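Local coordinates for SusD superfamily protein (Bacteroides vulgatus, PDB 3MYV), which probably binds polysaccharide at the bacterial outer membrane, at residues M37-D42 with D263-L268; C57-M62 with S69-S74. All blocks are in the same frame, centred on the assembly; numbering follows the deposited sequence.

Following the chain from the N terminus, helix 36-43 is the first of these parts reached and supplies one side of contact 1. Helix 56-61 follows, and the loop leading from it toward helix 77-94 returns almost at once to close contact 2, a short local loop. Much later the chain arrives at 263-268, which closes contact 1 over 220 intervening residues, so contact 2 is nested inside that long loop. The two centres lie about 11 Å apart and the contacts touch: Cys57 SG is 3.6 Å from Trp265 CZ3, and Cys60 CB is 3.9 Å from Ala39 O. Helix 56-61 thus packs on helix 36-43 and Trp265 and is tied to loop 69-74 through contact 2.

Contact 1 of 2, residues M37-D42 with D263-L268; sequences MFAYGD and DSWGYL
Phe38 and Trp265 meet with the indole laid flat against the helix that carries the phenylalanine. Phe38 CB stands over one face of the indole, 3.5 Å from the centroid of the five-membered ring and 21° off its normal, a CH-pi contact. The closest pair is Phe38 CB and Trp265 CE2, at 3.3 Å. The phenyl ring itself continues past the pyrrole part: the two centroids are 5.0 Å apart and the planes inclined by 26°, an offset stack with only partial overlap. Phe38 CG, anti to its own carbonyl carbon (chi1 -57°), carries the phenyl away from 263-268, while CB stays over the indole.

The six-membered part of the indole reaches along the same helix to Ala39. The backbone N of Ala39 lies over the indole face, 3.6 Å from Trp265 CH2, and its methyl CB comes to 3.9 Å from Trp265 CZ3. One turn beyond Phe38, Asp42 OD2 approaches Trp265 CZ2 obliquely at 3.9 Å, the carboxylate nearly parallel to the ring. That carboxylate is held by backbone N-H groups, Gly393 N at OD1 and, weakly, Gly395 N at OD2. Trp265 NE1 donates to Gly393 O, which helps fix the rotation of the indole and gives its buried N-H a partner. Cys57, from helix 56-61, also touches the indole.

Trp265 begins the short helix 265-268, with Ser264 at the N-cap; the capping bond from Tyr267 N to Ser264 OG is weak. What results is a buried aromatic contact between helices: a tryptophan from the first turn of a short, N-capped helix covers one side of helix 36-43 and joins distant parts of the SusD fold.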
loop_
_atom_site.group_PDB
_atom_site.type_symbol
_atom_site.label_atom_id
_atom_site.label_comp_id
_atom_site.label_asym_id
_atom_site.label_seq_id
_atom_site.Cartn_x
_atom_site.Cartn_y
_atom_site.Cartn_z
HETATM N N MSE A 37 2.924 1.164 -7.320
HETATM C CA MSE A 37 2.959 1.282 -5.833
HETATM C C MSE A 37 3.550 0.002 -5.207
HETATM O O MSE A 37 4.297 0.060 -4.224
HETATM C CB MSE A 37 1.561 1.522 -5.251
HETATM C CG MSE A 37 1.208 2.887 -4.750
HETATM SE SE MSE A 37 2.496 4.009 -3.884
HETATM C CE MSE A 37 3.634 2.810 -2.956
ATOM N N PHE A 38 3.258 -1.127 -5.818
ATOM C CA PHE A 38 3.666 -2.420 -5.314
ATOM C C PHE A 38 5.099 -2.669 -5.656
ATOM O O PHE A 38 5.848 -3.154 -4.824
ATOM C CB PHE A 38 2.738 -3.511 -5.840
ATOM C CG PHE A 38 1.295 -3.261 -5.490
ATOM C CD1 PHE A 38 0.855 -3.421 -4.189
ATOM C CD2 PHE A 38 0.401 -2.836 -6.440
ATOM C CE1 PHE A 38 -0.450 -3.152 -3.851
ATOM C CE2 PHE A 38 -0.910 -2.570 -6.117
ATOM C CZ PHE A 38 -1.343 -2.727 -4.831
ATOM N N ALA A 39 5.500 -2.310 -6.874
ATOM C CA ALA A 39 6.912 -2.383 -7.248
ATOM C C ALA A 39 7.739 -1.613 -6.240
ATOM O O ALA A 39 8.801 -2.048 -5.800
ATOM C CB ALA A 39 7.113 -1.839 -8.649
ATOM N N TYR A 40 7.234 -0.450 -5.874
ATOM C CA TYR A 40 7.955 0.463 -5.000
ATOM C C TYR A 40 8.106 -0.137 -3.598
ATOM O O TYR A 40 9.217 -0.264 -3.074
ATOM C CB TYR A 40 7.204 1.801 -4.949
ATOM C CG TYR A 40 7.986 2.933 -4.333
ATOM C CD1 TYR A 40 8.039 3.094 -2.958
ATOM C CD2 TYR A 40 8.684 3.837 -5.137
ATOM C CE1 TYR A 40 8.768 4.144 -2.375
ATOM C CE2 TYR A 40 9.421 4.874 -4.565
ATOM C CZ TYR A 40 9.454 5.017 -3.181
ATOM O OH TYR A 40 10.194 6.042 -2.635
ATOM N N GLY A 41 6.990 -0.563 -3.030
ATOM C CA GLY A 41 6.978 -1.150 -1.687
ATOM C C GLY A 41 7.694 -2.489 -1.507
ATOM O O GLY A 41 8.216 -2.771 -0.436
ATOM N N ASP A 42 7.671 -3.340 -2.530
ATOM C CA ASP A 42 8.286 -4.664 -2.449
ATOM C C ASP A 42 9.727 -4.685 -2.949
ATOM O O ASP A 42 10.602 -5.284 -2.316
ATOM C CB ASP A 42 7.462 -5.673 -3.242
ATOM C CG ASP A 42 6.173 -6.059 -2.526
ATOM O OD1 ASP A 42 6.288 -6.738 -1.505
ATOM O OD2 ASP A 42 5.071 -5.699 -3.001
ATOM N N ASP A 263 0.979 -4.869 -18.391
ATOM C CA ASP A 263 1.690 -4.112 -17.357
ATOM C C ASP A 263 0.977 -4.015 -16.007
ATOM O O ASP A 263 1.336 -3.162 -15.183
ATOM C CB ASP A 263 2.255 -2.755 -17.839
ATOM C CG ASP A 263 1.199 -1.666 -18.043
ATOM O OD1 ASP A 263 -0.015 -1.914 -18.073
ATOM O OD2 ASP A 263 1.638 -0.509 -18.211
ATOM N N SER A 264 -0.023 -4.876 -15.802
ATOM C CA SER A 264 -0.610 -5.116 -14.468
ATOM C C SER A 264 0.417 -5.833 -13.619
ATOM O O SER A 264 1.212 -6.620 -14.148
ATOM C CB SER A 264 -1.901 -5.977 -14.547
ATOM O OG SER A 264 -1.636 -7.322 -14.935
ATOM N N TRP A 265 0.399 -5.561 -12.311
ATOM C CA TRP A 265 1.256 -6.254 -11.336
ATOM C C TRP A 265 1.199 -7.783 -11.477
ATOM O O TRP A 265 2.228 -8.455 -11.391
ATOM C CB TRP A 265 0.807 -5.848 -9.930
ATOM C CG TRP A 265 1.713 -6.209 -8.752
ATOM C CD1 TRP A 265 1.298 -6.745 -7.574
ATOM C CD2 TRP A 265 3.126 -5.987 -8.616
ATOM N NE1 TRP A 265 2.353 -6.878 -6.709
ATOM C CE2 TRP A 265 3.484 -6.400 -7.309
ATOM C CE3 TRP A 265 4.117 -5.450 -9.444
ATOM C CZ2 TRP A 265 4.783 -6.339 -6.843
ATOM C CZ3 TRP A 265 5.418 -5.378 -8.965
ATOM C CH2 TRP A 265 5.738 -5.817 -7.683
ATOM N N GLY A 266 0.002 -8.318 -11.717
ATOM C CA GLY A 266 -0.178 -9.745 -11.932
ATOM C C GLY A 266 0.612 -10.327 -13.090
ATOM O O GLY A 266 1.135 -11.427 -12.997
ATOM N N TYR A 267 0.732 -9.580 -14.172
ATOM C CA TYR A 267 1.494 -10.038 -15.323
ATOM C C TYR A 267 2.976 -9.759 -15.188
ATOM O O TYR A 267 3.806 -10.576 -15.597
ATOM C CB TYR A 267 0.925 -9.427 -16.601
ATOM C CG TYR A 267 1.298 -10.118 -17.880
ATOM C CD1 TYR A 267 2.472 -9.798 -18.558
ATOM C CD2 TYR A 267 0.444 -11.048 -18.475
ATOM C CE1 TYR A 267 2.795 -10.399 -19.783
ATOM C CE2 TYR A 267 0.767 -11.652 -19.665
ATOM C CZ TYR A 267 1.948 -11.327 -20.338
ATOM O OH TYR A 267 2.244 -11.928 -21.572
ATOM N N LEU A 268 3.322 -8.654 -14.535
ATOM C CA LEU A 268 4.742 -8.332 -14.313
ATOM C C LEU A 268 5.445 -9.327 -13.402
ATOM O O LEU A 268 6.598 -9.670 -13.642
ATOM C CB LEU A 268 4.873 -6.934 -13.725
ATOM C CG LEU A 268 4.365 -5.777 -14.578
ATOM C CD1 LEU A 268 4.485 -4.496 -13.718
ATOM C CD2 LEU A 268 5.147 -5.661 -15.862
#

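Contact 2 of 2, residues C57-M62 with S69-S74; sequences CNTCYM and SLNAGS
The flat groups here are the amide of Asn71 and the peptide carbonyl behind it, and Thr59 meets the residue at that carbonyl and at CB. Thr59 OG1 donates to Asn71 O over 2.8 Å, arriving above the carbonyl plane, 35° out of it, with a C=O...donor angle of 129°. The side-chain amide is gripped by its own loop: Ser69 OG donates to Asn71 OD1, also from above the carbonyl plane, at 2.8 Å, while Asn71 ND2 donates to Asn64 O. Both ends of the amide are therefore engaged, which should hold it against flipping.

The side chains of Thr59 and Asn71 cross at about a right angle. Asn71 CB nestles beside the threonine, 3.6 Å from Thr59 CB and 3.9 Å from Thr59 CG2, so carbon packing accompanies the hydrogen bond. Thr59 OG1 lies between the backbone N and the carbonyl carbon (chi1 60°), a rotamer that directs the hydroxyl to the loop. Gly55 O and Val56 O, just before and at the start of the helix, are weak competing acceptors for the same hydroxyl; Asn71 O is the strong partner. A valine in place of Thr59 would probably leave Asn71 O without its hydroxyl donor and the loop without this polar tie to the helix.

Cys60 flanks the pair more loosely, its SG 4.4 Å from Asn71 O, and also packs on Tyr40 of helix 36-43. The chemistry implies a loop fastened to helix 56-61 by one cross-segment hydrogen bond, from a threonine hydroxyl to a main-chain carbonyl, while the asparagine amide braces the loop from within.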
loop_
_atom_site.group_PDB
_atom_site.type_symbol
_atom_site.label_atom_id
_atom_site.label_comp_id
_atom_site.label_asym_id
_atom_site.label_seq_id
_atom_site.Cartn_x
_atom_site.Cartn_y
_atom_site.Cartn_z
ATOM N N CYS A 57 10.088 -2.384 -11.824
ATOM C CA CYS A 57 10.625 -3.258 -10.778
ATOM C C CYS A 57 12.141 -3.041 -10.658
ATOM O O CYS A 57 12.679 -2.939 -9.555
ATOM C CB CYS A 57 10.316 -4.736 -11.060
ATOM S SG CYS A 57 8.562 -5.185 -10.754
ATOM N N ASN A 58 12.811 -2.965 -11.802
ATOM C CA ASN A 58 14.259 -2.862 -11.842
ATOM C C ASN A 58 14.772 -1.516 -11.269
ATOM O O ASN A 58 15.642 -1.505 -10.408
ATOM C CB ASN A 58 14.751 -3.104 -13.254
ATOM C CG ASN A 58 16.253 -3.166 -13.333
ATOM O OD1 ASN A 58 16.904 -2.151 -13.441
ATOM N ND2 ASN A 58 16.798 -4.355 -13.277
ATOM N N THR A 59 14.197 -0.409 -11.735
ATOM C CA THR A 59 14.612 0.918 -11.304
ATOM C C THR A 59 14.261 1.109 -9.824
ATOM O O THR A 59 15.059 1.637 -9.091
ATOM C CB THR A 59 14.016 2.019 -12.202
ATOM O OG1 THR A 59 12.577 1.984 -12.162
ATOM C CG2 THR A 59 14.530 1.846 -13.690
ATOM N N CYS A 60 13.103 0.617 -9.368
ATOM C CA CYS A 60 12.831 0.648 -7.906
ATOM C C CYS A 60 13.855 -0.177 -7.109
ATOM O O CYS A 60 14.429 0.293 -6.116
ATOM C CB CYS A 60 11.403 0.191 -7.590
ATOM S SG CYS A 60 10.133 1.392 -8.096
ATOM N N TYR A 61 14.100 -1.401 -7.545
ATOM C CA TYR A 61 15.067 -2.264 -6.857
ATOM C C TYR A 61 16.448 -1.625 -6.778
ATOM O O TYR A 61 17.124 -1.684 -5.746
ATOM C CB TYR A 61 15.132 -3.586 -7.609
ATOM C CG TYR A 61 16.199 -4.538 -7.173
ATOM C CD1 TYR A 61 16.078 -5.232 -5.979
ATOM C CD2 TYR A 61 17.266 -4.840 -8.005
ATOM C CE1 TYR A 61 17.068 -6.163 -5.585
ATOM C CE2 TYR A 61 18.239 -5.761 -7.635
ATOM C CZ TYR A 61 18.129 -6.423 -6.429
ATOM O OH TYR A 61 19.103 -7.313 -6.077
HETATM N N MSE A 62 16.859 -1.020 -7.887
HETATM C CA MSE A 62 18.182 -0.409 -8.001
HETATM C C MSE A 62 18.219 1.043 -7.497
HETATM O O MSE A 62 19.252 1.708 -7.610
HETATM C CB MSE A 62 18.638 -0.472 -9.457
HETATM C CG MSE A 62 18.814 -1.888 -10.001
HETATM SE SE MSE A 62 20.156 -2.924 -9.087
HETATM C CE MSE A 62 21.799 -1.943 -9.578
ATOM N N SER A 69 13.855 12.021 -14.632
ATOM C CA SER A 69 13.292 10.712 -14.972
ATOM C C SER A 69 13.111 9.946 -13.661
ATOM O O SER A 69 14.012 9.226 -13.215
ATOM C CB SER A 69 14.225 9.960 -15.932
ATOM O OG SER A 69 13.605 8.816 -16.484
ATOM N N LEU A 70 11.947 10.107 -13.031
ATOM C CA LEU A 70 11.747 9.489 -11.704
ATOM C C LEU A 70 11.905 7.970 -11.765
ATOM O O LEU A 70 12.370 7.392 -10.805
ATOM C CB LEU A 70 10.437 9.882 -11.044
ATOM C CG LEU A 70 10.471 11.102 -10.114
ATOM C CD1 LEU A 70 11.003 12.389 -10.801
ATOM C CD2 LEU A 70 9.105 11.330 -9.491
ATOM N N ASN A 71 11.552 7.333 -12.882
ATOM C CA ASN A 71 11.649 5.877 -13.008
ATOM C C ASN A 71 10.870 5.217 -11.874
ATOM O O ASN A 71 11.346 4.270 -11.228
ATOM C CB ASN A 71 13.105 5.386 -13.022
ATOM C CG ASN A 71 13.951 6.026 -14.130
ATOM O OD1 ASN A 71 13.436 6.402 -15.167
ATOM N ND2 ASN A 71 15.261 6.108 -13.915
ATOM N N ALA A 72 9.652 5.710 -11.662
ATOM C CA ALA A 72 8.782 5.209 -10.607
ATOM C C ALA A 72 7.326 5.296 -11.045
ATOM O O ALA A 72 6.475 5.807 -10.324
ATOM C CB ALA A 72 9.023 5.979 -9.271
ATOM N N GLY A 73 7.043 4.784 -12.237
ATOM C CA GLY A 73 5.690 4.802 -12.756
ATOM C C GLY A 73 5.162 6.228 -12.870
ATOM O O GLY A 73 5.807 7.072 -13.473
ATOM N N SER A 74 3.996 6.478 -12.277
ATOM C CA SER A 74 3.387 7.828 -12.182
ATOM C C SER A 74 3.110 8.247 -10.732
ATOM O O SER A 74 2.091 8.909 -10.417
ATOM C CB SER A 74 2.081 7.829 -12.963
ATOM O OG SER A 74 2.360 7.583 -14.328
#